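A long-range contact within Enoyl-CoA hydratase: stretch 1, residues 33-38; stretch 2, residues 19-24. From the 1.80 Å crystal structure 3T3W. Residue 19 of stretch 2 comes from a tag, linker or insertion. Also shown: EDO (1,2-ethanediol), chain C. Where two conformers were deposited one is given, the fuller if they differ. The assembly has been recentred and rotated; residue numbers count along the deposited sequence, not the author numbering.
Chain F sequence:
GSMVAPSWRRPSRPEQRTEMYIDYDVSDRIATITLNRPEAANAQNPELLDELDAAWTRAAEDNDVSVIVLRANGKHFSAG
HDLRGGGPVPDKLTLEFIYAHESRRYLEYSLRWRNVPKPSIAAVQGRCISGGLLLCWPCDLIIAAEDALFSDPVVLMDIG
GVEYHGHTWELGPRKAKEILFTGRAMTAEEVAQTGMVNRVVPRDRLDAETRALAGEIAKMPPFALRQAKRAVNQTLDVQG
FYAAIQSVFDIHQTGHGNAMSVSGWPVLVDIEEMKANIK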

# COMPACT_ATOMS: atom_id res chain seq x y z
N ILE F 33 -34.08 -7.89 -6.61
CA ILE F 33 -33.92 -7.06 -7.80
C ILE F 33 -33.70 -8.02 -8.97
O ILE F 33 -32.72 -8.77 -9.00
CB ILE F 33 -32.68 -6.13 -7.68
CG1 ILE F 33 -32.76 -5.24 -6.43
CG2 ILE F 33 -32.48 -5.32 -8.96
CD1 ILE F 33 -31.52 -4.40 -6.11
N THR F 34 -34.61 -7.99 -9.94
CA THR F 34 -34.55 -8.87 -11.08
C THR F 34 -34.26 -8.13 -12.39
O THR F 34 -34.99 -7.19 -12.75
CB THR F 34 -35.88 -9.65 -11.25
OG1 THR F 34 -36.08 -10.48 -10.11
CG2 THR F 34 -35.83 -10.51 -12.53
N LEU F 35 -33.21 -8.56 -13.10
CA LEU F 35 -32.95 -8.13 -14.47
C LEU F 35 -33.99 -8.76 -15.37
O LEU F 35 -34.07 -9.96 -15.48
CB LEU F 35 -31.56 -8.55 -14.92
CG LEU F 35 -30.37 -8.19 -14.01
CD1 LEU F 35 -29.07 -8.70 -14.67
CD2 LEU F 35 -30.35 -6.70 -13.73
N ASN F 36 -34.84 -7.92 -15.96
CA ASN F 36 -35.98 -8.40 -16.74
C ASN F 36 -35.91 -7.90 -18.19
O ASN F 36 -36.84 -7.26 -18.69
CB ASN F 36 -37.29 -7.99 -16.09
CG ASN F 36 -38.49 -8.69 -16.69
OD1 ASN F 36 -38.38 -9.81 -17.16
ND2 ASN F 36 -39.63 -7.99 -16.75
N ARG F 37 -34.79 -8.18 -18.84
CA ARG F 37 -34.63 -7.98 -20.27
C ARG F 37 -34.19 -9.28 -20.97
O ARG F 37 -33.19 -9.30 -21.72
CB ARG F 37 -33.64 -6.83 -20.53
CG ARG F 37 -33.77 -6.21 -21.89
CD ARG F 37 -32.62 -5.26 -22.19
NE ARG F 37 -32.78 -4.71 -23.54
CZ ARG F 37 -31.85 -4.02 -24.17
NH1 ARG F 37 -30.69 -3.81 -23.60
NH2 ARG F 37 -32.06 -3.54 -25.38
N PRO F 38 -34.95 -10.37 -20.78
CA PRO F 38 -34.47 -11.67 -21.28
C PRO F 38 -34.46 -11.76 -22.81
O PRO F 38 -33.66 -12.52 -23.41
CB PRO F 38 -35.50 -12.64 -20.73
CG PRO F 38 -36.76 -11.81 -20.54
CD PRO F 38 -36.21 -10.51 -20.03
C1 EDO C . -34.34 -1.46 -26.84
O1 EDO C . -34.04 -2.83 -27.13
C2 EDO C . -35.71 -1.33 -26.17
O2 EDO C . -35.80 -2.17 -25.00
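Stretch 2 (19-24) EMYIDY

Stretch 2 lies beside stretch 1 as the neighbouring strand of an antiparallel β-sheet, joined by backbone hydrogen bonds and extended past the strand by a looser contact between Tyr21 and Arg37. The direction follows from the strand axes: 22-24 runs at 158° to 33-35, with a closest approach of 4.7 Å, and phi/psi values such as -126/128 at Ile22 and -97/145 at Asp23 are those of extended chain. The register pairs Ile33 with Tyr24, Thr34 with Asp23 and Leu35 with Ile22, at CA-CA distances of 4.8, 4.9 and 5.1 Å.

Thr34 and Asp23 form the hydrogen-bonded pair. Thr34 N donates to Asp23 O at 2.9 Å, almost linearly (178° at the hydrogen), and Asp23 N returns a bond to Thr34 O, also at 2.9 Å and 157°. The next link, Asn36 N to Tyr21 O at 2.8 Å, carries the ladder beyond the strand residues. Between these bonds, the Ile22 CA-H points to Thr34 O, with a CA-to-O distance of 3.3 Å and an angle of 143° at the hydrogen.

Side chains alternate between the two faces. On one, Ile22 packs against two residues: its CG2 lies 3.8 Å from Ile33 CG2 and its CD1 3.8 Å from Leu35 CD2. Ile33 CG1 approaches the edge of the Tyr24 ring, 4.1 Å from Tyr24 CD1. The other face carries Thr34 and Asp23, whose CB atoms are 3.9 Å apart. Asn36 ND2 comes within 3.2 Å of Asp23 OD2, but the angle is too poor for a hydrogen bond.

Tyr21 has 86 Å² covered, the largest share of any residue here. Its CE1 is 3.8 Å from Arg37 NE, and a 1,2-ethanediol bridges the pair: Arg37 NH2 donates to its O1 at 2.7 Å, and Tyr21 OH and its O2 are hydrogen-bonded at 2.7 Å.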

# COMPACT_ATOMS: atom_id res chain seq x y z
N GLU F 19 -41.50 1.38 -14.65
CA GLU F 19 -40.65 0.18 -14.59
C GLU F 19 -40.53 -0.34 -16.00
O GLU F 19 -41.54 -0.40 -16.72
CB GLU F 19 -41.30 -0.87 -13.72
CG GLU F 19 -41.46 -0.38 -12.30
CD GLU F 19 -42.24 -1.36 -11.47
OE1 GLU F 19 -41.90 -2.57 -11.55
OE2 GLU F 19 -43.22 -0.92 -10.83
N MET F 20 -39.32 -0.63 -16.43
CA MET F 20 -39.10 -0.98 -17.83
C MET F 20 -38.31 -2.27 -17.87
O MET F 20 -38.78 -3.24 -18.46
CB MET F 20 -38.39 0.16 -18.57
CG MET F 20 -37.96 -0.12 -20.00
SD MET F 20 -39.38 -0.31 -21.10
CE MET F 20 -38.52 -0.80 -22.61
N TYR F 21 -37.12 -2.26 -17.27
CA TYR F 21 -36.18 -3.38 -17.39
C TYR F 21 -35.91 -4.14 -16.08
O TYR F 21 -35.22 -5.17 -16.10
CB TYR F 21 -34.82 -2.88 -17.85
CG TYR F 21 -34.79 -2.29 -19.23
CD1 TYR F 21 -35.17 -3.04 -20.33
CD2 TYR F 21 -34.45 -0.97 -19.42
CE1 TYR F 21 -35.13 -2.50 -21.60
CE2 TYR F 21 -34.43 -0.39 -20.68
CZ TYR F 21 -34.75 -1.17 -21.78
OH TYR F 21 -34.71 -0.62 -23.04
N ILE F 22 -36.36 -3.59 -14.97
CA ILE F 22 -36.00 -4.12 -13.63
C ILE F 22 -37.28 -4.41 -12.84
O ILE F 22 -38.16 -3.53 -12.75
CB ILE F 22 -35.15 -3.09 -12.82
CG1 ILE F 22 -33.85 -2.76 -13.55
CG2 ILE F 22 -34.86 -3.63 -11.39
CD1 ILE F 22 -32.93 -3.95 -13.83
N ASP F 23 -37.41 -5.62 -12.30
CA ASP F 23 -38.47 -5.93 -11.35
C ASP F 23 -37.92 -5.81 -9.94
O ASP F 23 -36.76 -6.11 -9.71
CB ASP F 23 -39.01 -7.34 -11.60
CG ASP F 23 -39.99 -7.39 -12.72
OD1 ASP F 23 -40.85 -6.49 -12.78
OD2 ASP F 23 -39.92 -8.33 -13.54
N TYR F 24 -38.74 -5.35 -9.01
CA TYR F 24 -38.30 -5.09 -7.64
C TYR F 24 -39.37 -5.56 -6.69
O TYR F 24 -40.54 -5.16 -6.82
CB TYR F 24 -38.05 -3.61 -7.46
CG TYR F 24 -37.57 -3.18 -6.11
CD1 TYR F 24 -36.24 -3.22 -5.78
CD2 TYR F 24 -38.45 -2.69 -5.16
CE1 TYR F 24 -35.79 -2.80 -4.54
CE2 TYR F 24 -38.02 -2.27 -3.91
CZ TYR F 24 -36.68 -2.32 -3.61
OH TYR F 24 -36.28 -1.95 -2.34
O HOH W 1 -37.74 -9.03 -8.34